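Local coordinates for mitogen-activated protein kinase, putative (Map kinase-like protein) (Leishmania major, PDB 3PG1) that probably binds ATP and phosphorylates serine and threonine residues of target proteins, as expected of a MAP kinase, at residues V205-G210 with F261-A266; I255-M260 with N304-I309. All coordinates share one frame; numbering follows the deposited sequence. Where two conformers were deposited one is given.

Contact 1 (V205-G210 with F261-A266)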
loop_
_atom_site.group_PDB
_atom_site.type_symbol
_atom_site.label_atom_id
_atom_site.label_comp_id
_atom_site.label_asym_id
_atom_site.label_seq_id
_atom_site.Cartn_x
_atom_site.Cartn_y
_atom_site.Cartn_z
ATOM N N VAL A 205 9.865 5.068 -12.283
ATOM C CA VAL A 205 10.029 6.458 -12.788
ATOM C C VAL A 205 10.290 6.347 -14.313
ATOM O O VAL A 205 9.847 7.203 -15.082
ATOM C CB VAL A 205 11.211 7.202 -12.060
ATOM C CG1 VAL A 205 11.488 8.580 -12.704
ATOM C CG2 VAL A 205 10.950 7.334 -10.531
ATOM N N MET A 206 11.041 5.294 -14.732
ATOM C CA MET A 206 11.352 5.053 -16.151
ATOM C C MET A 206 10.279 4.219 -16.868
ATOM O O MET A 206 10.504 3.735 -17.983
ATOM C CB MET A 206 12.757 4.488 -16.314
ATOM C CG MET A 206 13.839 5.420 -15.742
ATOM S SD MET A 206 15.506 4.814 -16.076
ATOM C CE MET A 206 15.527 3.277 -15.084
ATOM N N GLN A 207 9.100 4.084 -16.239
ATOM C CA GLN A 207 7.908 3.457 -16.835
ATOM C C GLN A 207 8.148 2.069 -17.419
ATOM O O GLN A 207 7.530 1.711 -18.421
ATOM C CB GLN A 207 7.306 4.408 -17.934
ATOM C CG GLN A 207 6.956 5.794 -17.417
ATOM C CD GLN A 207 6.886 6.875 -18.488
ATOM O OE1 GLN A 207 7.374 6.742 -19.639
ATOM N NE2 GLN A 207 6.305 7.996 -18.096
ATOM N N PHE A 208 9.050 1.288 -16.808
ATOM C CA PHE A 208 9.317 -0.081 -17.255
ATOM C C PHE A 208 8.102 -0.985 -16.987
ATOM O O PHE A 208 7.592 -1.069 -15.867
ATOM C CB PHE A 208 10.559 -0.632 -16.560
ATOM C CG PHE A 208 11.014 -1.993 -17.019
ATOM C CD1 PHE A 208 11.316 -2.230 -18.359
ATOM C CD2 PHE A 208 11.249 -3.009 -16.100
ATOM C CE1 PHE A 208 11.806 -3.481 -18.777
ATOM C CE2 PHE A 208 11.708 -4.273 -16.530
ATOM C CZ PHE A 208 11.964 -4.499 -17.867
ATOM N N LYS A 209 7.633 -1.653 -18.021
ATOM C CA LYS A 209 6.458 -2.520 -17.885
ATOM C C LYS A 209 6.785 -3.835 -17.123
ATOM O O LYS A 209 5.879 -4.465 -16.583
ATOM C CB LYS A 209 5.859 -2.826 -19.277
ATOM C CG LYS A 209 6.825 -3.482 -20.258
ATOM C CD LYS A 209 6.311 -4.810 -20.798
ATOM C CE LYS A 209 6.944 -5.168 -22.128
ATOM N NZ LYS A 209 8.422 -5.337 -22.035
ATOM N N GLY A 210 8.057 -4.234 -17.124
ATOM C CA GLY A 210 8.505 -5.468 -16.487
ATOM C C GLY A 210 8.886 -5.302 -15.020
ATOM O O GLY A 210 9.697 -6.086 -14.501
ATOM N N PHE A 261 15.899 -1.467 -17.686
ATOM C CA PHE A 261 14.702 -1.250 -16.879
ATOM C C PHE A 261 14.028 0.110 -17.120
ATOM O O PHE A 261 13.570 0.765 -16.180
ATOM C CB PHE A 261 14.864 -1.727 -15.395
ATOM C CG PHE A 261 16.117 -1.243 -14.716
ATOM C CD1 PHE A 261 16.138 -0.021 -14.049
ATOM C CD2 PHE A 261 17.295 -1.973 -14.790
ATOM C CE1 PHE A 261 17.309 0.453 -13.461
ATOM C CE2 PHE A 261 18.473 -1.476 -14.221
ATOM C CZ PHE A 261 18.480 -0.252 -13.587
ATOM N N SER A 262 13.950 0.506 -18.424
ATOM C CA SER A 262 13.283 1.719 -18.888
ATOM C C SER A 262 12.395 1.383 -20.052
ATOM O O SER A 262 12.696 0.477 -20.823
ATOM C CB SER A 262 14.281 2.806 -19.291
ATOM O OG SER A 262 15.261 2.323 -20.192
ATOM N N SER A 263 11.317 2.140 -20.207
ATOM C CA SER A 263 10.468 2.004 -21.387
ATOM C C SER A 263 11.230 2.626 -22.571
ATOM O O SER A 263 12.109 3.462 -22.340
ATOM C CB SER A 263 9.189 2.800 -21.181
ATOM O OG SER A 263 9.480 4.188 -21.146
ATOM N N PRO A 264 10.850 2.322 -23.840
ATOM C CA PRO A 264 11.491 2.993 -24.995
ATOM C C PRO A 264 11.414 4.529 -24.949
ATOM O O PRO A 264 12.361 5.187 -25.360
ATOM C CB PRO A 264 10.707 2.444 -26.193
ATOM C CG PRO A 264 10.229 1.125 -25.748
ATOM C CD PRO A 264 9.849 1.333 -24.298
ATOM N N SER A 265 10.304 5.087 -24.442
ATOM C CA SER A 265 10.103 6.543 -24.304
ATOM C C SER A 265 11.090 7.120 -23.279
ATOM O O SER A 265 11.663 8.178 -23.520
ATOM C CB SER A 265 8.680 6.844 -23.845
ATOM O OG SER A 265 7.724 6.495 -24.832
ATOM N N ALA A 266 11.291 6.411 -22.130
ATOM C CA ALA A 266 12.198 6.856 -21.067
ATOM C C ALA A 266 13.659 6.837 -21.492
ATOM O O ALA A 266 14.410 7.750 -21.128
ATOM C CB ALA A 266 11.989 6.061 -19.802
#
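Phe208 carries CG anti to its backbone N (chi1 -175°), which sets its ring against the backbone of Phe261, and Met206, with CG beside the backbone N (chi1 -59°), bends at chi3 to bring CE toward the same residue. Phe261 CA makes a CH-pi contact over one face of the Phe208 ring, 3.8 Å from the centroid and offset toward the rim. Gly210 N lies above the centre of the opposite face, so two backbone pieces sandwich the ring. Met206 CE stops 3.4 Å from Phe261 O. Phe261 was deposited in two conformers, so the contacts of its ring are less certain. Next to this apolar patch Ser263 N donates to Met206 O at 2.9 Å; Ser263 OG adds a weak bond to the same oxygen. As N-cap of helix 264-269, Ser263 also accepts on OG from Ala266 N at 3.0 Å. Gln207, the C-prime residue of a Schellman motif, closes helix 202-205, so the contact joins one helix end to the start of another. Segment 205-210 closely follows the Ala-Pro-Glu motif ending the activation segment; 261-266 lies beyond helix 239-250, probably in the MAP kinase insert. Helix 239-250 backs the contact through Leu243 against Met206 and Phe239 against Ala266. Chemically, Met206 O is gripped by one strong and one weak bond, whereas Phe261 O, packed at 3.3 Å by Phe208 CB, is buried without any polar partner.

Contact 2 (I255-M260 with N304-I309)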
loop_
_atom_site.group_PDB
_atom_site.type_symbol
_atom_site.label_atom_id
_atom_site.label_comp_id
_atom_site.label_asym_id
_atom_site.label_seq_id
_atom_site.Cartn_x
_atom_site.Cartn_y
_atom_site.Cartn_z
ATOM N N ILE A 255 24.950 2.496 -18.123
ATOM C CA ILE A 255 23.938 2.756 -19.165
ATOM C C ILE A 255 23.233 1.459 -19.592
ATOM O O ILE A 255 22.024 1.471 -19.842
ATOM C CB ILE A 255 24.463 3.591 -20.388
ATOM C CG1 ILE A 255 23.372 3.839 -21.481
ATOM C CG2 ILE A 255 25.698 2.952 -21.026
ATOM C CD1 ILE A 255 21.965 4.557 -21.001
ATOM N N GLU A 256 23.983 0.342 -19.615
ATOM C CA GLU A 256 23.439 -0.972 -19.969
ATOM C C GLU A 256 22.339 -1.371 -19.007
ATOM O O GLU A 256 21.312 -1.898 -19.446
ATOM C CB GLU A 256 24.547 -2.034 -20.060
ATOM C CG GLU A 256 25.558 -1.751 -21.167
ATOM C CD GLU A 256 26.785 -0.930 -20.805
ATOM O OE1 GLU A 256 27.701 -0.834 -21.655
ATOM O OE2 GLU A 256 26.838 -0.382 -19.679
ATOM N N ASP A 257 22.491 -1.010 -17.707
ATOM C CA ASP A 257 21.462 -1.289 -16.703
ATOM C C ASP A 257 20.255 -0.368 -16.853
ATOM O O ASP A 257 19.132 -0.816 -16.679
ATOM C CB ASP A 257 22.048 -1.270 -15.273
ATOM C CG ASP A 257 23.058 -2.386 -14.971
ATOM O OD1 ASP A 257 23.151 -3.352 -15.770
ATOM O OD2 ASP A 257 23.721 -2.314 -13.925
ATOM N N VAL A 258 20.450 0.882 -17.256
ATOM C CA VAL A 258 19.335 1.803 -17.476
ATOM C C VAL A 258 18.438 1.300 -18.625
ATOM O O VAL A 258 17.212 1.279 -18.491
ATOM C CB VAL A 258 19.834 3.246 -17.689
ATOM C CG1 VAL A 258 18.706 4.203 -18.054
ATOM C CG2 VAL A 258 20.582 3.743 -16.468
ATOM N N VAL A 259 19.045 0.876 -19.738
ATOM C CA VAL A 259 18.260 0.411 -20.881
ATOM C C VAL A 259 17.451 -0.817 -20.569
ATOM O O VAL A 259 16.323 -0.896 -21.024
ATOM C CB VAL A 259 18.947 0.419 -22.283
ATOM C CG1 VAL A 259 20.054 1.463 -22.386
ATOM C CG2 VAL A 259 19.426 -0.958 -22.701
ATOM N N MET A 260 17.960 -1.716 -19.694
ATOM C CA MET A 260 17.189 -2.884 -19.277
ATOM C C MET A 260 15.931 -2.572 -18.425
ATOM O O MET A 260 15.039 -3.403 -18.380
ATOM C CB MET A 260 18.033 -3.857 -18.433
ATOM C CG MET A 260 19.178 -4.447 -19.166
ATOM S SD MET A 260 20.016 -5.635 -18.049
ATOM C CE MET A 260 21.237 -6.090 -19.064
ATOM N N ASN A 304 19.478 -0.518 -9.641
ATOM C CA ASN A 304 19.070 -1.634 -10.487
ATOM C C ASN A 304 18.365 -2.710 -9.630
ATOM O O ASN A 304 19.020 -3.286 -8.756
ATOM C CB ASN A 304 20.319 -2.216 -11.200
ATOM C CG ASN A 304 20.047 -3.421 -12.071
ATOM O OD1 ASN A 304 18.924 -3.894 -12.136
ATOM N ND2 ASN A 304 21.051 -3.901 -12.834
ATOM N N PRO A 305 17.067 -3.052 -9.911
ATOM C CA PRO A 305 16.376 -4.107 -9.124
ATOM C C PRO A 305 17.045 -5.483 -9.151
ATOM O O PRO A 305 16.907 -6.237 -8.184
ATOM C CB PRO A 305 14.990 -4.187 -9.790
ATOM C CG PRO A 305 15.201 -3.659 -11.123
ATOM C CD PRO A 305 16.165 -2.523 -10.954
ATOM N N GLN A 306 17.817 -5.798 -10.205
ATOM C CA GLN A 306 18.522 -7.100 -10.266
ATOM C C GLN A 306 19.522 -7.246 -9.091
ATOM O O GLN A 306 19.842 -8.368 -8.766
ATOM C CB GLN A 306 19.340 -7.219 -11.568
ATOM C CG GLN A 306 18.440 -7.064 -12.790
ATOM C CD GLN A 306 19.157 -6.988 -14.086
ATOM O OE1 GLN A 306 20.235 -6.386 -14.220
ATOM N NE2 GLN A 306 18.534 -7.551 -15.104
ATOM N N ARG A 307 20.017 -6.128 -8.486
ATOM C CA ARG A 307 21.000 -6.160 -7.370
ATOM C C ARG A 307 20.360 -5.727 -6.060
ATOM O O ARG A 307 21.082 -5.598 -5.062
ATOM C CB ARG A 307 22.157 -5.128 -7.631
ATOM C CG ARG A 307 23.061 -5.408 -8.779
ATOM C CD ARG A 307 24.140 -4.334 -8.972
ATOM N NE ARG A 307 24.122 -3.887 -10.378
ATOM C CZ ARG A 307 24.799 -4.461 -11.366
ATOM N NH1 ARG A 307 25.647 -5.450 -11.115
ATOM N NH2 ARG A 307 24.668 -4.026 -12.606
ATOM N N ARG A 308 19.072 -5.391 -6.080
ATOM C CA ARG A 308 18.317 -4.890 -4.914
ATOM C C ARG A 308 17.970 -6.035 -3.942
ATOM O O ARG A 308 17.545 -7.142 -4.348
ATOM C CB ARG A 308 17.081 -4.086 -5.354
ATOM C CG ARG A 308 16.500 -3.175 -4.220
ATOM C CD ARG A 308 15.301 -2.352 -4.728
ATOM N NE ARG A 308 15.705 -1.564 -5.920
ATOM C CZ ARG A 308 14.939 -1.331 -6.990
ATOM N NH1 ARG A 308 13.676 -1.740 -7.012
ATOM N NH2 ARG A 308 15.409 -0.622 -8.013
ATOM N N ILE A 309 18.186 -5.776 -2.667
ATOM C CA ILE A 309 18.019 -6.814 -1.634
ATOM C C ILE A 309 16.550 -7.299 -1.586
ATOM O O ILE A 309 15.648 -6.491 -1.690
ATOM C CB ILE A 309 18.554 -6.340 -0.255
ATOM C CG1 ILE A 309 18.668 -7.520 0.772
ATOM C CG2 ILE A 309 17.659 -5.188 0.333
ATOM C CD1 ILE A 309 19.426 -7.127 2.112
#
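Met260 crosses the end of Gln306 at about a right angle, its SD passing 3.8 Å from Gln306 NE2. Gln306 belongs to an Asx turn in the C-terminal lobe of the kinase fold: Asn304 OD1 accepts from Gln306 N at 2.9 Å, the donor standing well above the carbonyl plane of the asparagine. The amide is clasped a second time from its other end, where Asn304 ND2 donates to Gln306 OE1 at 3.0 Å with that oxygen close to the amide plane of Asn304. Two bonds to one residue thus fix the rotation of the Asn304 amide, and the second orients the side-chain amide of Gln306 where it meets Met260. The turn overlaps the short 3-10 segment 305-307, whose last residue, Arg307, points toward helix 255-260.

Asp257 is the charged partner on that helix. Its CG lies beside the backbone N (chi1 -66°), and the carboxylate reaches the edge of the Arg307 guanidinium to form a salt bridge through OD2 and NH2. The modelled separation of Asp257 OD2 and Arg307 NH2, 2.4 Å, is too short to be taken literally, so the exact bond geometry is doubtful; the two planes are turned 39° apart. Asp257 is buried, and the positive charge probably stabilises its carboxylate. Arg308 turns to other partners: it forms a salt bridge with Glu203 and a hydrogen bond to Leu214 O, consistent with the glutamate-arginine ion pair that ties the end of the activation segment to the C-terminal lobe in protein kinases. Pro305 CA sits 3.7 Å above the Arg308 guanidinium plane, over its centre.

How the contacts relate
The two contacts interlock along the chain: residues 255-260 of contact 2 are followed directly by 261-266 of contact 1, and the contact centres lie about 12 Å apart. At the junction Phe208 CE1 approaches Met260 O at 3.3 Å, while Met206 SD packs on Val258 CG1 at 3.8 Å. Phe261 belongs to contact 1, yet its ring, in the conformer modelled, lies beside Asn304 and Pro305 of contact 2. Ser262 OG, bonded to Val258 O, adds a polar tie between the two. Both contacts sit in the C-terminal lobe, their centres about 22 and 24 Å from that of the chain; contact 1 holds the segment after helix 202-205 against 261-266, contact 2 helix 255-260 against 304-309.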